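Local coordinates for protein vinylacetyl-CoA Delta-isomerase (Nitrosopumilus maritimus SCM1, PDB 6VJR) that acts as an oxygen-tolerant 4-hydroxybutyryl-CoA dehydratase containing FAD and an iron-sulfur cluster, and probably also isomerises vinylacetyl-CoA, at residues His289-Tyr293 against Ala362-Lys366; Leu332-Ile336 against Phe372-Ile376; Val67-Leu71 against Leu82-Met86. All blocks are in the same frame, centred on the assembly; numbering follows the deposited sequence. Where two conformers were deposited one is given.

Interaction 1 (His289-Tyr293 against Ala362-Lys366). With FE (Fe (III) ion), chain I; SF4 (iron/sulfur cluster), chain E.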
loop_
_atom_site.group_PDB
_atom_site.type_symbol
_atom_site.label_atom_id
_atom_site.label_comp_id
_atom_site.label_asym_id
_atom_site.label_seq_id
_atom_site.Cartn_x
_atom_site.Cartn_y
_atom_site.Cartn_z
ATOM N N HIS A 289 -3.092 21.304 -15.653
ATOM C CA HIS A 289 -3.983 21.178 -14.516
ATOM C C HIS A 289 -3.600 20.002 -13.605
ATOM O O HIS A 289 -3.752 20.117 -12.383
ATOM C CB HIS A 289 -5.441 21.139 -14.931
ATOM C CG HIS A 289 -6.342 21.519 -13.806
ATOM N ND1 HIS A 289 -6.326 22.745 -13.179
ATOM C CD2 HIS A 289 -7.246 20.775 -13.137
ATOM C CE1 HIS A 289 -7.210 22.700 -12.161
ATOM N NE2 HIS A 289 -7.782 21.505 -12.124
ATOM N N ARG A 290 -3.048 18.933 -14.176
ATOM C CA ARG A 290 -2.649 17.755 -13.407
ATOM C C ARG A 290 -1.533 18.090 -12.415
ATOM O O ARG A 290 -1.380 17.412 -11.419
ATOM C CB ARG A 290 -2.312 16.597 -14.345
ATOM C CG ARG A 290 -3.596 15.947 -14.839
ATOM C CD ARG A 290 -3.423 14.841 -15.819
ATOM N NE ARG A 290 -4.726 14.371 -16.283
ATOM C CZ ARG A 290 -4.924 13.740 -17.426
ATOM N NH1 ARG A 290 -3.910 13.253 -18.099
ATOM N NH2 ARG A 290 -6.133 13.643 -17.908
ATOM N N ARG A 291 -0.782 19.186 -12.614
ATOM C CA ARG A 291 0.152 19.596 -11.574
ATOM C C ARG A 291 -0.228 20.894 -10.846
ATOM O O ARG A 291 0.483 21.303 -9.914
ATOM C CB ARG A 291 1.608 19.574 -11.994
ATOM C CG ARG A 291 2.017 20.338 -13.214
ATOM C CD ARG A 291 2.335 21.833 -12.993
ATOM N NE ARG A 291 1.157 22.687 -13.111
ATOM C CZ ARG A 291 1.206 24.030 -13.303
ATOM N NH1 ARG A 291 2.361 24.719 -13.237
ATOM N NH2 ARG A 291 0.082 24.679 -13.517
ATOM N N SER A 292 -1.397 21.468 -11.161
ATOM C CA SER A 292 -2.023 22.456 -10.301
ATOM C C SER A 292 -2.475 21.857 -8.980
ATOM O O SER A 292 -2.716 22.605 -8.015
ATOM C CB SER A 292 -3.125 23.195 -11.054
ATOM O OG SER A 292 -2.501 24.070 -12.004
ATOM N N TYR A 293 -2.546 20.516 -8.936
ATOM C CA TYR A 293 -2.904 19.781 -7.717
ATOM C C TYR A 293 -1.882 19.928 -6.593
ATOM O O TYR A 293 -2.120 19.434 -5.501
ATOM C CB TYR A 293 -3.266 18.303 -7.960
ATOM C CG TYR A 293 -4.581 18.261 -8.701
ATOM C CD1 TYR A 293 -5.781 18.255 -8.005
ATOM C CD2 TYR A 293 -4.622 18.285 -10.078
ATOM C CE1 TYR A 293 -6.993 18.357 -8.641
ATOM C CE2 TYR A 293 -5.827 18.381 -10.745
ATOM C CZ TYR A 293 -6.999 18.468 -10.023
ATOM O OH TYR A 293 -8.156 18.669 -10.660
ATOM N N ALA A 362 3.610 15.733 -14.675
ATOM C CA ALA A 362 2.263 16.128 -14.296
ATOM C C ALA A 362 1.404 14.884 -14.050
ATOM O O ALA A 362 0.584 14.888 -13.146
ATOM C CB ALA A 362 1.635 17.011 -15.317
ATOM N N GLN A 363 1.522 13.854 -14.893
ATOM C CA GLN A 363 0.712 12.642 -14.702
ATOM C C GLN A 363 1.021 12.034 -13.353
ATOM O O GLN A 363 0.137 11.534 -12.651
ATOM C CB GLN A 363 0.950 11.623 -15.807
ATOM C CG GLN A 363 0.819 12.141 -17.222
ATOM C CD GLN A 363 -0.467 12.866 -17.454
ATOM O OE1 GLN A 363 -1.547 12.429 -17.004
ATOM N NE2 GLN A 363 -0.359 13.963 -18.196
ATOM N N VAL A 364 2.302 12.005 -13.018
ATOM C CA VAL A 364 2.744 11.437 -11.755
ATOM C C VAL A 364 2.211 12.225 -10.555
ATOM O O VAL A 364 1.788 11.667 -9.561
ATOM C CB VAL A 364 4.285 11.374 -11.798
ATOM C CG1 VAL A 364 4.814 11.002 -10.423
ATOM C CG2 VAL A 364 4.791 10.427 -12.883
ATOM N N CYS A 365 2.243 13.560 -10.635
ATOM C CA CYS A 365 1.681 14.404 -9.599
ATOM C C CYS A 365 0.212 14.028 -9.374
ATOM O O CYS A 365 -0.224 13.661 -8.283
ATOM C CB CYS A 365 1.831 15.865 -9.962
ATOM S SG CYS A 365 1.111 16.990 -8.736
ATOM N N LYS A 366 -0.581 14.107 -10.421
ATOM C CA LYS A 366 -2.015 13.860 -10.303
ATOM C C LYS A 366 -2.290 12.416 -9.880
ATOM O O LYS A 366 -3.193 12.175 -9.087
ATOM C CB LYS A 366 -2.667 14.199 -11.642
ATOM C CG LYS A 366 -3.980 13.494 -11.833
ATOM C CD LYS A 366 -5.118 14.050 -10.996
ATOM C CE LYS A 366 -6.334 13.326 -11.399
ATOM N NZ LYS A 366 -7.520 13.615 -10.628
HETATM FE FE FE I . -9.140 20.406 -10.663
HETATM FE FE1 SF4 E . -8.326 22.687 -8.838
HETATM FE FE2 SF4 E . -7.239 22.944 -6.326
HETATM FE FE3 SF4 E . -9.439 24.206 -6.904
HETATM FE FE4 SF4 E . -7.108 25.111 -7.876
HETATM S S1 SF4 E . -7.761 25.140 -5.734
HETATM S S2 SF4 E . -9.111 24.842 -9.075
HETATM S S3 SF4 E . -6.070 23.073 -8.328
HETATM S S4 SF4 E . -9.204 21.942 -6.941
#
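Metal coordination dominates one side of segment 289-293. His289 and Tyr293, four residues apart and about one helical turn from each other, both reach the Fe(III) ion, with His289 NE2 at 2.3 Å and Tyr293 OH at 2.0 Å; Glu443 is a further ligand. The same turn borders the iron-sulfur cluster, where Ser292 O lies 3.4 Å from sulfur S3. With NE2 on iron, His289 keeps ND1 to donate a hydrogen bond to Asp105 OD2, which Ser292 OG also hydrogen-bonds.

On the side facing residues 362-366 the backbones come very close: CA of Arg291 is 4.9 Å from CA of Ala362, and CA of Arg290 is 5.0 Å from CA of Lys366. The small side chains of Ala362 and Cys365 permit this, with Arg290 O 3.7 Å from Cys365 SG and Arg291 CG 4.0 Å from Ala362 CB.

One direct hydrogen bond crosses the interface, from Arg290 NH1 to Gln363 OE1 (2.7 Å); the extended arginine suits a long reach past the tight backbone. Lys366 packs its CB 3.5 Å from Arg290 O. Its NZ lies 5.2 Å from the Tyr293 ring centroid, a long distance that allows at most a weak cation-pi attraction; its hydrogen bonds go to Ser444 O and Gly447 O. The segment supplying two ligands of this His-Tyr-Glu iron site beside a [4Fe-4S] cluster thus packs directly against helix 359-369.

Interaction 2 (Leu332-Ile336 against Phe372-Ile376); sequences LNETI and FPYEI
Two α-helical segments run nearly antiparallel: their axes cross at -158° and approach to 10.1 Å, with Leu332 opposite Phe372 (CA to CA 6.2 Å). Phe372 (chi1 m, chi2 -17°) points its CA-to-CB bond toward 332-336 and lays its ring against Leu332, Thr335 and Ile336. Leu332, in the mt rotamer, sets CD2 over one ring face, 3.8 Å from the Phe372 centroid, a CH-pi contact; Leu332 O is 3.4 Å from Phe372 CD2, and Thr335 CG2 meets the ring edge 3.8 Å from Phe372 CE2. Ile336 CD1 packs 3.9 Å from Phe372 CB and 4.4 Å from Pro373 CD. Glu375 gives its CG to Leu332 CD1 at 3.8 Å, while its carboxylate turns away to a salt bridge with Arg378. Ile376, chi1 m, brings CD1 4.1 Å from Asn333 CB and 4.3 Å from Leu332 CB. Such packing joins neighbouring antiparallel helices of the acyl-CoA dehydrogenase-like C-terminal region. With no hydrogen bond between the segments, cohesion comes from apolar shape complementarity.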
loop_
_atom_site.group_PDB
_atom_site.type_symbol
_atom_site.label_atom_id
_atom_site.label_comp_id
_atom_site.label_asym_id
_atom_site.label_seq_id
_atom_site.Cartn_x
_atom_site.Cartn_y
_atom_site.Cartn_z
ATOM N N LEU A 332 3.812 11.833 2.441
ATOM C CA LEU A 332 2.915 11.668 1.283
ATOM C C LEU A 332 2.569 13.021 0.641
ATOM O O LEU A 332 2.530 13.194 -0.578
ATOM C CB LEU A 332 1.663 10.939 1.755
ATOM C CG LEU A 332 1.851 9.511 2.267
ATOM C CD1 LEU A 332 0.528 8.933 2.722
ATOM C CD2 LEU A 332 2.444 8.625 1.170
ATOM N N ASN A 333 2.305 13.990 1.500
ATOM C CA ASN A 333 1.969 15.342 1.056
ATOM C C ASN A 333 3.123 15.966 0.260
ATOM O O ASN A 333 2.924 16.507 -0.828
ATOM C CB ASN A 333 1.575 16.201 2.260
ATOM C CG ASN A 333 0.821 17.452 1.879
ATOM O OD1 ASN A 333 -0.144 17.399 1.107
ATOM N ND2 ASN A 333 1.217 18.573 2.464
ATOM N N GLU A 334 4.347 15.806 0.754
ATOM C CA GLU A 334 5.494 16.377 0.063
ATOM C C GLU A 334 5.833 15.641 -1.220
ATOM O O GLU A 334 6.406 16.202 -2.146
ATOM C CB GLU A 334 6.717 16.476 0.950
ATOM C CG GLU A 334 6.490 17.364 2.164
ATOM C CD GLU A 334 6.142 18.822 1.925
ATOM O OE1 GLU A 334 6.385 19.366 0.814
ATOM O OE2 GLU A 334 5.691 19.428 2.930
ATOM N N THR A 335 5.475 14.360 -1.293
ATOM C CA THR A 335 5.678 13.577 -2.504
ATOM C C THR A 335 4.870 14.220 -3.653
ATOM O O THR A 335 5.322 14.327 -4.785
ATOM C CB THR A 335 5.290 12.104 -2.252
ATOM O OG1 THR A 335 6.213 11.523 -1.335
ATOM C CG2 THR A 335 5.456 11.275 -3.518
ATOM N N ILE A 336 3.615 14.601 -3.379
ATOM C CA ILE A 336 2.781 15.277 -4.361
ATOM C C ILE A 336 3.431 16.599 -4.742
ATOM O O ILE A 336 3.547 16.940 -5.948
ATOM C CB ILE A 336 1.349 15.478 -3.830
ATOM C CG1 ILE A 336 0.683 14.138 -3.632
ATOM C CG2 ILE A 336 0.568 16.390 -4.768
ATOM C CD1 ILE A 336 -0.515 14.216 -2.713
ATOM N N PHE A 372 -3.124 9.680 -2.298
ATOM C CA PHE A 372 -2.577 10.038 -0.993
ATOM C C PHE A 372 -3.554 10.836 -0.122
ATOM O O PHE A 372 -3.546 10.652 1.111
ATOM C CB PHE A 372 -1.227 10.739 -1.071
ATOM C CG PHE A 372 -0.131 9.899 -1.681
ATOM C CD1 PHE A 372 -0.243 8.503 -1.818
ATOM C CD2 PHE A 372 1.054 10.503 -2.109
ATOM C CE1 PHE A 372 0.786 7.773 -2.395
ATOM C CE2 PHE A 372 2.074 9.746 -2.649
ATOM C CZ PHE A 372 1.926 8.376 -2.799
ATOM N N PRO A 373 -4.365 11.796 -0.648
ATOM C CA PRO A 373 -5.315 12.506 0.219
ATOM C C PRO A 373 -6.181 11.540 1.026
ATOM O O PRO A 373 -6.550 11.849 2.162
ATOM C CB PRO A 373 -6.094 13.420 -0.734
ATOM C CG PRO A 373 -5.053 13.673 -1.823
ATOM C CD PRO A 373 -4.405 12.314 -2.033
ATOM N N TYR A 374 -6.555 10.422 0.392
ATOM C CA TYR A 374 -7.378 9.431 1.069
ATOM C C TYR A 374 -6.666 8.850 2.283
ATOM O O TYR A 374 -7.291 8.601 3.308
ATOM C CB TYR A 374 -7.847 8.394 0.077
ATOM C CG TYR A 374 -8.903 8.876 -0.912
ATOM C CD1 TYR A 374 -8.537 9.506 -2.096
ATOM C CD2 TYR A 374 -10.255 8.729 -0.670
ATOM C CE1 TYR A 374 -9.481 9.941 -3.010
ATOM C CE2 TYR A 374 -11.216 9.136 -1.570
ATOM C CZ TYR A 374 -10.824 9.811 -2.724
ATOM O OH TYR A 374 -11.713 10.190 -3.679
ATOM N N GLU A 375 -5.361 8.651 2.178
ATOM C CA GLU A 375 -4.592 8.119 3.290
ATOM C C GLU A 375 -4.349 9.180 4.368
ATOM O O GLU A 375 -4.374 8.935 5.594
ATOM C CB GLU A 375 -3.299 7.540 2.764
ATOM C CG GLU A 375 -2.449 6.876 3.868
ATOM C CD GLU A 375 -3.016 5.714 4.673
ATOM O OE1 GLU A 375 -4.129 5.278 4.357
ATOM O OE2 GLU A 375 -2.377 5.276 5.671
ATOM N N ILE A 376 -4.046 10.422 3.936
ATOM C CA ILE A 376 -3.853 11.495 4.896
ATOM C C ILE A 376 -5.129 11.674 5.718
ATOM O O ILE A 376 -5.094 11.871 6.956
ATOM C CB ILE A 376 -3.398 12.757 4.129
ATOM C CG1 ILE A 376 -2.010 12.573 3.458
ATOM C CG2 ILE A 376 -3.365 13.963 5.049
ATOM C CD1 ILE A 376 -1.627 13.661 2.484
#

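Interaction 3 (Val67-Leu71 against Leu82-Met86)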
loop_
_atom_site.group_PDB
_atom_site.type_symbol
_atom_site.label_atom_id
_atom_site.label_comp_id
_atom_site.label_asym_id
_atom_site.label_seq_id
_atom_site.Cartn_x
_atom_site.Cartn_y
_atom_site.Cartn_z
ATOM N N VAL A 67 -0.242 41.944 -13.433
ATOM C CA VAL A 67 -1.501 41.221 -13.469
ATOM C C VAL A 67 -1.546 40.160 -12.372
ATOM O O VAL A 67 -0.532 39.673 -11.909
ATOM C CB VAL A 67 -1.784 40.562 -14.838
ATOM C CG1 VAL A 67 -1.711 41.594 -15.962
ATOM C CG2 VAL A 67 -0.813 39.433 -15.141
ATOM N N ASN A 68 -2.753 39.805 -11.957
ATOM C CA ASN A 68 -2.910 38.665 -11.073
ATOM C C ASN A 68 -2.289 37.438 -11.753
ATOM O O ASN A 68 -2.519 37.195 -12.925
ATOM C CB ASN A 68 -4.377 38.469 -10.716
ATOM C CG ASN A 68 -4.553 37.462 -9.610
ATOM O OD1 ASN A 68 -4.416 36.261 -9.834
ATOM N ND2 ASN A 68 -4.860 37.938 -8.416
ATOM N N ARG A 69 -1.532 36.642 -10.984
ATOM C CA ARG A 69 -0.852 35.474 -11.548
ATOM C C ARG A 69 -1.829 34.460 -12.154
ATOM O O ARG A 69 -1.475 33.784 -13.102
ATOM C CB ARG A 69 0.122 34.825 -10.559
ATOM C CG ARG A 69 0.911 33.666 -11.148
ATOM C CD ARG A 69 1.981 33.229 -10.202
ATOM N NE ARG A 69 2.930 34.252 -9.768
ATOM C CZ ARG A 69 3.902 34.783 -10.489
ATOM N NH1 ARG A 69 4.714 35.646 -9.910
ATOM N NH2 ARG A 69 4.117 34.435 -11.746
ATOM N N PHE A 70 -3.079 34.428 -11.704
ATOM C CA PHE A 70 -4.073 33.567 -12.332
ATOM C C PHE A 70 -4.416 33.972 -13.762
ATOM O O PHE A 70 -4.958 33.161 -14.510
ATOM C CB PHE A 70 -5.356 33.475 -11.507
ATOM C CG PHE A 70 -5.203 32.636 -10.261
ATOM C CD1 PHE A 70 -5.131 31.254 -10.360
ATOM C CD2 PHE A 70 -5.105 33.205 -9.011
ATOM C CE1 PHE A 70 -5.032 30.467 -9.223
ATOM C CE2 PHE A 70 -4.994 32.422 -7.876
ATOM C CZ PHE A 70 -4.985 31.057 -7.978
ATOM N N LEU A 71 -4.052 35.194 -14.180
ATOM C CA LEU A 71 -4.354 35.664 -15.536
ATOM C C LEU A 71 -3.103 35.710 -16.414
ATOM O O LEU A 71 -3.143 36.231 -17.544
ATOM C CB LEU A 71 -4.969 37.063 -15.420
ATOM C CG LEU A 71 -6.350 37.148 -14.762
ATOM C CD1 LEU A 71 -6.726 38.593 -14.423
ATOM C CD2 LEU A 71 -7.352 36.520 -15.685
ATOM N N LEU A 82 6.148 29.383 -9.922
ATOM C CA LEU A 82 5.443 30.366 -9.113
ATOM C C LEU A 82 3.939 30.118 -9.032
ATOM O O LEU A 82 3.312 30.406 -8.001
ATOM C CB LEU A 82 5.771 31.738 -9.666
ATOM C CG LEU A 82 7.142 32.256 -9.235
ATOM C CD1 LEU A 82 7.519 33.427 -10.107
ATOM C CD2 LEU A 82 7.173 32.737 -7.789
ATOM N N GLN A 83 3.350 29.554 -10.097
ATOM C CA GLN A 83 1.942 29.143 -10.033
ATOM C C GLN A 83 1.787 28.140 -8.880
ATOM O O GLN A 83 0.867 28.281 -8.059
ATOM C CB GLN A 83 1.436 28.412 -11.289
ATOM C CG GLN A 83 1.382 29.269 -12.547
ATOM C CD GLN A 83 1.030 28.474 -13.782
ATOM O OE1 GLN A 83 1.237 27.257 -13.839
ATOM N NE2 GLN A 83 0.466 29.136 -14.764
ATOM N N ASN A 84 2.689 27.153 -8.815
ATOM C CA ASN A 84 2.636 26.115 -7.768
ATOM C C ASN A 84 2.862 26.679 -6.365
ATOM O O ASN A 84 2.167 26.337 -5.429
ATOM C CB ASN A 84 3.626 24.997 -8.051
ATOM C CG ASN A 84 3.324 24.079 -9.208
ATOM O OD1 ASN A 84 4.249 23.435 -9.713
ATOM N ND2 ASN A 84 2.065 23.934 -9.601
ATOM N N LYS A 85 3.806 27.606 -6.220
ATOM C CA LYS A 85 4.064 28.238 -4.921
ATOM C C LYS A 85 2.809 28.981 -4.433
ATOM O O LYS A 85 2.407 28.867 -3.276
ATOM C CB LYS A 85 5.255 29.158 -5.035
ATOM C CG LYS A 85 6.566 28.468 -5.304
ATOM C CD LYS A 85 7.743 29.396 -5.382
ATOM C CE LYS A 85 9.027 28.668 -5.316
ATOM N NZ LYS A 85 10.143 29.565 -5.513
ATOM N N MET A 86 2.178 29.748 -5.336
ATOM C CA MET A 86 0.929 30.447 -5.073
ATOM C C MET A 86 -0.184 29.480 -4.673
ATOM O O MET A 86 -0.930 29.745 -3.728
ATOM C CB MET A 86 0.586 31.363 -6.263
ATOM C CG MET A 86 -0.745 32.091 -6.044
ATOM S SD MET A 86 -1.202 33.121 -7.441
ATOM C CE MET A 86 -1.615 31.923 -8.702
HETATM O O HOH W 1 0.309 32.087 -14.454
#
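Segment 67-71 leaves strand 66-68 and folds straight into a single 3-10 turn, Arg69 to Leu71, closed by Leu71 N to Asn68 O at 2.8 Å. Segment 82-86 is regular α-helix, with Met86 N bonded to Leu82 O at 3.0 Å. The backbones stay well apart: the nearest CA atoms, those of Arg69 and Gln83, are 7.1 Å from each other, so side chains and a water must fill the gap. That water receives a hydrogen bond from Gln83 NE2 (3.0 Å) and donates one to Arg69 O (2.8 Å), while Gln83 OE1 accepts from Arg291.

Where strand gives way to turn, Asn68 OD1 accepts from Phe70 N at 2.9 Å. This is an Asx turn, for which the short amide side chain of asparagine is well suited, and it marks the passage from the small two-stranded sheet into the 3-10 turn. There the CA-to-CB bond of Arg69 points toward helix 77-94 and that of Phe70 sideways, its ring end coming nearer.

Arg69 spreads over the helix. Its CB lies 3.8 Å from Met86 SD and its CD 3.9 Å from Gln83 N, and Leu82 CD1 covers one face of the guanidinium, 3.6 Å from Arg69 NH1. The charged end is held by the carbonyls of Ala54 and Leu55. Met86, long and flexible, reaches further, placing CE over the face of the Phe70 ring, 3.5 Å from its centroid, with SD 4.4 Å from that centroid: a Met-aromatic contact with a CH-pi component. Beyond, the Phe70 side chain packs on Cys101 and comes within about 6 Å of the iron-sulfur cluster.

All three contacts are largely buried, but their chemistry differs with place. Interaction 1 borders the iron and the cluster and mixes metal ligands, polar groups and tight backbone packing. Interaction 2 lies further from the metals and is apolar between its segments. Interaction 3, in the N-terminal family region, approaches the cluster through Phe70 and uses sulfur, ring and water contacts. Interactions 2 and 3 both touch the second subunit. Interactions 1 and 2 share a helical neighbourhood: helices 359-369 and 372-384 are consecutive, and Cys365 SG packs 3.7 Å from Ile336 O. A probable hydrogen bond, Arg291 NH1 to Gln83 OE1 at 2.8 Å, links interactions 1 and 3, whereas 2 and 3 do not touch.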